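Local coordinates for protein VP1 (Polyomavirus HPyV7, PDB 4PCH) that forms the pentameric building block of the polyomavirus outer capsid as its major coat protein and probably takes part in attachment to host cells, at residues 63-68 / 224-229; 22-27 / 261-266. All blocks are in the same frame, centred on the assembly; numbering follows the deposited sequence. Where two conformers were deposited one is given.

Contact 1 (63-68 / 224-229); sequences VAVINL and SVYLTS
Val63 to Asn67 pair with Thr228 to Ser224 as two antiparallel strands of the VP1 jelly roll, their axes 4.5 Å apart and 162° between their directions. Ala64 with Leu227 and Ile66 with Val225 are the hydrogen-bonded pairs, each joined by two backbone bonds; Ile66 N to Val225 O, at 2.9 Å, is almost straight. Val63, Val65 and Asn67 sit in non-hydrogen-bonded pairs with Thr228, Tyr226 and Ser224, and all six side chains rise from one face of the sheet. There Val65 and Tyr226 lie side by side. CG1 of Val65, anti to the backbone N (chi1 -172°), reaches over a face of the phenol ring in a CH-pi contact, 3.9 Å from the ring centroid and displaced a little toward the rim on the CE2-CZ side. CG2 of Val65 stands 3.8 Å from Tyr226 CD2, and Val65 CG1 also meets Ser224 CB at 3.6 Å, which wedges this methyl between serine and ring. Beyond it, in the conformer given, Ser224 OG donates to Asn67 OD1 across 2.8 Å, in the carbonyl plane and on a lone pair; since Asn67 was modelled in two conformers, this side-chain link is doubtful as a constant one. The other face is apolar: Ile66 CB rests 3.8 Å from Val225 CG1, Ile66 CG1 approaches Leu227 CD1, and Leu68 CD2 closes on Val225 CG1 from just past the strand end. This face packs against strand 9-27, with Ile66 on Val23 and Ala64 on Leu27, while Leu227 reaches Phe262 and Val264 of strand 253-271. On the far side of strand 224-236 from strand 62-67, strand 117-124 continues the sheet through backbone bonds of Tyr226 to Gly124 and Thr228 to Ala122.

Contact 2 (22-27 / 261-266); sequences KVEAVL and FFRVHC
Glu24 and Arg263 face each other as a non-hydrogen-bonded pair in the antiparallel pairing of strands 9-27 and 253-271, part of the jelly-roll framework of VP1. From CB, which lies 4.0 Å from Phe261 CE1, the Glu24 chain runs out extended: CG passes Phe261 CZ at 3.8 Å, and CD sits in the plane of that ring at its edge. The carboxylate is turned 78° from the ring; OE1 stays by Phe261 CE1, while OE2 takes a bond from Arg263 NE at 3.2 Å. The hydrogen bond within this salt bridge is bent, 148° at the hydrogen, and meets OE2 on its anti side, out of the carboxylate plane. Phe261 CZ lies over one face of the guanidinium, offset toward its rim, so the ring meets it edge-on. Arg263 NH2 makes a second salt bridge, to Glu89, whose OE1 also bonds His265 NE2; two acidic groups therefore probably offset the arginine charge. Thr179 of a neighbouring subunit packs on Glu24 and Val26, and Pro178 of that subunit on Phe261 and Arg263, placing this face at the pentamer interface. On the opposite face are Val23, Ala25, Phe262 and Val264, in two hydrogen-bonded pairs. At the end of strand 9-27, Leu27 runs at a slant to the Phe262 side chain, its CD1 3.9 Å from Phe262 CD1.

In the fold
Contacts 1 and 2 lie with centres about 9 Å apart, on the same side of the chain's centre, and meet through their apolar faces. Ile66 CG2 touches Val23 CG2 at 3.6 Å, and Ala64 CB lies 3.7 Å from Leu27 CD1. The other branch, Leu27 CD2, packs 3.5 Å from Ser229 OG. The two pairings are also linked along the chain and in the sheet, since strands 224-236 and 253-271 are consecutive and hydrogen-bonded neighbours. Their surroundings differ: segments 22-27 and 261-266 meet a neighbouring subunit of the pentamer, whereas segments 63-68 and 224-229 touch no other chain of it.

Contact 1 (63-68 / 224-229)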
loop_
_atom_site.group_PDB
_atom_site.type_symbol
_atom_site.label_atom_id
_atom_site.label_comp_id
_atom_site.label_asym_id
_atom_site.label_seq_id
_atom_site.Cartn_x
_atom_site.Cartn_y
_atom_site.Cartn_z
ATOM N N VAL B 63 -18.594 6.446 -22.607
ATOM C CA VAL B 63 -17.989 7.488 -23.432
ATOM C C VAL B 63 -18.848 8.737 -23.380
ATOM O O VAL B 63 -20.084 8.671 -23.304
ATOM C CB VAL B 63 -17.796 7.050 -24.905
ATOM C CG1 VAL B 63 -16.788 5.910 -25.008
ATOM C CG2 VAL B 63 -19.098 6.622 -25.526
ATOM N N ALA B 64 -18.191 9.873 -23.483
ATOM C CA ALA B 64 -18.874 11.149 -23.672
ATOM C C ALA B 64 -18.052 11.962 -24.648
ATOM O O ALA B 64 -16.828 11.885 -24.619
ATOM C CB ALA B 64 -19.041 11.894 -22.368
ATOM N N VAL B 65 -18.745 12.700 -25.519
ATOM C CA VAL B 65 -18.102 13.631 -26.434
ATOM C C VAL B 65 -18.700 14.995 -26.138
ATOM O O VAL B 65 -19.901 15.222 -26.345
ATOM C CB VAL B 65 -18.293 13.271 -27.907
ATOM C CG1 VAL B 65 -17.428 14.177 -28.772
ATOM C CG2 VAL B 65 -17.908 11.822 -28.166
ATOM N N ILE B 66 -17.845 15.884 -25.646
ATOM C CA ILE B 66 -18.263 17.168 -25.107
ATOM C C ILE B 66 -17.832 18.251 -26.087
ATOM O O ILE B 66 -16.648 18.421 -26.342
ATOM C CB ILE B 66 -17.605 17.464 -23.733
ATOM C CG1 ILE B 66 -17.785 16.308 -22.733
ATOM C CG2 ILE B 66 -18.175 18.748 -23.153
ATOM C CD1 ILE B 66 -19.203 15.853 -22.562
ATOM N N ASN B 67 -18.799 18.985 -26.615
ATOM C CA ASN B 67 -18.494 20.060 -27.542
ATOM C C ASN B 67 -17.858 21.266 -26.805
ATOM O O ASN B 67 -18.231 21.611 -25.697
ATOM C CB ASN B 67 -19.739 20.462 -28.324
ATOM C CG ASN B 67 -20.310 19.315 -29.164
ATOM O OD1 ASN B 67 -19.573 18.488 -29.718
ATOM N ND2 ASN B 67 -21.614 19.264 -29.258
ATOM N N LEU B 68 -16.881 21.889 -27.437
ATOM C CA LEU B 68 -16.210 23.048 -26.873
ATOM C C LEU B 68 -16.687 24.269 -27.646
ATOM O O LEU B 68 -17.205 24.138 -28.731
ATOM C CB LEU B 68 -14.696 22.891 -27.016
ATOM C CG LEU B 68 -14.183 21.613 -26.344
ATOM C CD1 LEU B 68 -12.740 21.368 -26.717
ATOM C CD2 LEU B 68 -14.330 21.679 -24.836
ATOM N N SER B 224 -14.230 19.182 -29.955
ATOM C CA SER B 224 -14.802 18.463 -28.842
ATOM C C SER B 224 -13.692 17.771 -28.079
ATOM O O SER B 224 -12.632 17.523 -28.629
ATOM C CB SER B 224 -15.754 17.353 -29.314
ATOM O OG SER B 224 -16.840 17.834 -30.048
ATOM N N VAL B 225 -13.993 17.421 -26.832
ATOM C CA VAL B 225 -13.105 16.590 -26.012
ATOM C C VAL B 225 -13.809 15.249 -25.788
ATOM O O VAL B 225 -15.027 15.196 -25.592
ATOM C CB VAL B 225 -12.685 17.293 -24.715
ATOM C CG1 VAL B 225 -13.853 17.621 -23.821
ATOM C CG2 VAL B 225 -11.664 16.458 -23.946
ATOM N N TYR B 226 -13.024 14.175 -25.826
ATOM C CA TYR B 226 -13.527 12.811 -25.807
ATOM C C TYR B 226 -13.104 12.226 -24.472
ATOM O O TYR B 226 -11.907 12.257 -24.145
ATOM C CB TYR B 226 -12.916 11.985 -26.949
ATOM C CG TYR B 226 -13.412 12.431 -28.321
ATOM C CD1 TYR B 226 -13.044 13.655 -28.828
ATOM C CD2 TYR B 226 -14.260 11.635 -29.077
ATOM C CE1 TYR B 226 -13.511 14.091 -30.057
ATOM C CE2 TYR B 226 -14.725 12.048 -30.305
ATOM C CZ TYR B 226 -14.349 13.291 -30.789
ATOM O OH TYR B 226 -14.788 13.749 -32.000
ATOM N N LEU B 227 -14.097 11.794 -23.699
ATOM C CA LEU B 227 -13.896 11.170 -22.378
ATOM C C LEU B 227 -14.308 9.730 -22.439
ATOM O O LEU B 227 -15.327 9.405 -23.040
ATOM C CB LEU B 227 -14.737 11.897 -21.334
ATOM C CG LEU B 227 -14.412 13.391 -21.187
ATOM C CD1 LEU B 227 -15.381 14.027 -20.217
ATOM C CD2 LEU B 227 -12.955 13.624 -20.794
ATOM N N THR B 228 -13.536 8.864 -21.777
ATOM C CA THR B 228 -13.835 7.429 -21.741
ATOM C C THR B 228 -13.574 6.960 -20.311
ATOM O O THR B 228 -12.643 7.437 -19.680
ATOM C CB THR B 228 -12.972 6.628 -22.739
ATOM O OG1 THR B 228 -13.011 7.248 -24.033
ATOM C CG2 THR B 228 -13.467 5.187 -22.883
ATOM N N SER B 229 -14.435 6.081 -19.790
ATOM C CA SER B 229 -14.189 5.565 -18.445
ATOM C C SER B 229 -14.725 4.163 -18.259
ATOM O O SER B 229 -15.537 3.694 -19.040
ATOM C CB SER B 229 -14.756 6.513 -17.384
ATOM O OG SER B 229 -16.159 6.534 -17.363
#

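Contact 2 (22-27 / 261-266)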
loop_
_atom_site.group_PDB
_atom_site.type_symbol
_atom_site.label_atom_id
_atom_site.label_comp_id
_atom_site.label_asym_id
_atom_site.label_seq_id
_atom_site.Cartn_x
_atom_site.Cartn_y
_atom_site.Cartn_z
ATOM N N LYS B 22 -13.472 25.737 -19.188
ATOM C CA LYS B 22 -13.500 24.480 -18.488
ATOM C C LYS B 22 -14.871 23.875 -18.658
ATOM O O LYS B 22 -15.881 24.590 -18.761
ATOM C CB LYS B 22 -13.109 24.647 -17.010
ATOM C CG LYS B 22 -13.782 25.764 -16.267
ATOM C CD LYS B 22 -13.154 25.946 -14.891
ATOM C CE LYS B 22 -13.734 27.158 -14.190
ATOM N NZ LYS B 22 -12.984 27.505 -12.949
ATOM N N VAL B 23 -14.916 22.563 -18.700
ATOM C CA VAL B 23 -16.197 21.900 -18.806
ATOM C C VAL B 23 -16.237 20.694 -17.889
ATOM O O VAL B 23 -15.203 20.108 -17.602
ATOM C CB VAL B 23 -16.486 21.514 -20.252
ATOM C CG1 VAL B 23 -15.450 20.533 -20.777
ATOM C CG2 VAL B 23 -17.910 20.986 -20.398
ATOM N N GLU B 24 -17.447 20.356 -17.446
ATOM C CA GLU B 24 -17.670 19.237 -16.499
ATOM C C GLU B 24 -18.583 18.211 -17.157
ATOM O O GLU B 24 -19.440 18.570 -17.968
ATOM C CB GLU B 24 -18.332 19.732 -15.212
ATOM C CG GLU B 24 -17.414 20.591 -14.332
ATOM C CD GLU B 24 -18.005 21.030 -12.989
ATOM O OE1 GLU B 24 -19.154 20.659 -12.621
ATOM O OE2 GLU B 24 -17.288 21.780 -12.277
ATOM N N ALA B 25 -18.438 16.958 -16.759
ATOM C CA ALA B 25 -19.344 15.915 -17.178
ATOM C C ALA B 25 -19.300 14.797 -16.159
ATOM O O ALA B 25 -18.285 14.606 -15.479
ATOM C CB ALA B 25 -18.968 15.376 -18.542
ATOM N N VAL B 26 -20.416 14.075 -16.050
ATOM C CA VAL B 26 -20.415 12.825 -15.306
ATOM C C VAL B 26 -20.794 11.687 -16.253
ATOM O O VAL B 26 -21.894 11.694 -16.802
ATOM C CB VAL B 26 -21.384 12.843 -14.135
ATOM C CG1 VAL B 26 -21.335 11.504 -13.408
ATOM C CG2 VAL B 26 -21.065 14.000 -13.202
ATOM N N LEU B 27 -19.857 10.775 -16.459
ATOM C CA LEU B 27 -20.036 9.603 -17.313
ATOM C C LEU B 27 -20.686 8.562 -16.432
ATOM O O LEU B 27 -20.213 8.277 -15.331
ATOM C CB LEU B 27 -18.749 9.052 -17.894
ATOM C CG LEU B 27 -18.228 9.700 -19.188
ATOM C CD1 LEU B 27 -17.995 11.188 -18.940
ATOM C CD2 LEU B 27 -16.990 9.030 -19.746
ATOM N N PHE B 261 -16.873 11.543 -12.568
ATOM C CA PHE B 261 -16.790 12.994 -12.793
ATOM C C PHE B 261 -15.513 13.346 -13.534
ATOM O O PHE B 261 -14.468 12.827 -13.219
ATOM C CB PHE B 261 -16.845 13.740 -11.446
ATOM C CG PHE B 261 -16.648 15.231 -11.550
ATOM C CD1 PHE B 261 -17.678 16.043 -11.977
ATOM C CD2 PHE B 261 -15.413 15.815 -11.240
ATOM C CE1 PHE B 261 -17.526 17.410 -12.079
ATOM C CE2 PHE B 261 -15.260 17.184 -11.340
ATOM C CZ PHE B 261 -16.299 17.979 -11.763
ATOM N N PHE B 262 -15.599 14.313 -14.461
ATOM C CA PHE B 262 -14.425 14.919 -15.082
ATOM C C PHE B 262 -14.628 16.424 -15.108
ATOM O O PHE B 262 -15.737 16.889 -15.384
ATOM C CB PHE B 262 -14.264 14.510 -16.543
ATOM C CG PHE B 262 -13.900 13.065 -16.772
ATOM C CD1 PHE B 262 -14.876 12.082 -16.782
ATOM C CD2 PHE B 262 -12.569 12.694 -17.009
ATOM C CE1 PHE B 262 -14.545 10.758 -17.056
ATOM C CE2 PHE B 262 -12.233 11.371 -17.280
ATOM C CZ PHE B 262 -13.242 10.404 -17.314
ATOM N N ARG B 263 -13.570 17.184 -14.814
ATOM C CA ARG B 263 -13.511 18.610 -15.128
ATOM C C ARG B 263 -12.271 18.804 -16.007
ATOM O O ARG B 263 -11.157 18.489 -15.601
ATOM C CB ARG B 263 -13.383 19.475 -13.859
ATOM C CG ARG B 263 -13.373 20.974 -14.154
ATOM C CD ARG B 263 -13.196 21.838 -12.917
ATOM N NE ARG B 263 -14.164 21.588 -11.849
ATOM C CZ ARG B 263 -13.961 20.835 -10.765
ATOM N NH1 ARG B 263 -14.939 20.713 -9.876
ATOM N NH2 ARG B 263 -12.817 20.153 -10.569
ATOM N N VAL B 264 -12.462 19.328 -17.206
ATOM C CA VAL B 264 -11.356 19.436 -18.162
ATOM C C VAL B 264 -11.060 20.916 -18.341
ATOM O O VAL B 264 -11.977 21.701 -18.663
ATOM C CB VAL B 264 -11.730 18.797 -19.526
ATOM C CG1 VAL B 264 -10.594 18.943 -20.524
ATOM C CG2 VAL B 264 -12.059 17.312 -19.370
ATOM N N HIS B 265 -9.796 21.303 -18.153
ATOM C CA HIS B 265 -9.383 22.686 -18.307
ATOM C C HIS B 265 -8.692 22.900 -19.624
ATOM O O HIS B 265 -7.754 22.183 -19.955
ATOM C CB HIS B 265 -8.436 23.057 -17.185
ATOM C CG HIS B 265 -9.015 22.830 -15.832
ATOM N ND1 HIS B 265 -9.538 23.855 -15.069
ATOM C CD2 HIS B 265 -9.156 21.704 -15.097
ATOM C CE1 HIS B 265 -9.974 23.364 -13.923
ATOM N NE2 HIS B 265 -9.767 22.062 -13.925
ATOM N N CYS B 266 -9.156 23.901 -20.361
ATOM C CA CYS B 266 -8.680 24.180 -21.731
ATOM C C CYS B 266 -8.159 25.606 -21.862
ATOM O O CYS B 266 -8.633 26.523 -21.192
ATOM C CB CYS B 266 -9.801 24.002 -22.740
ATOM S SG CYS B 266 -10.505 22.344 -22.761
#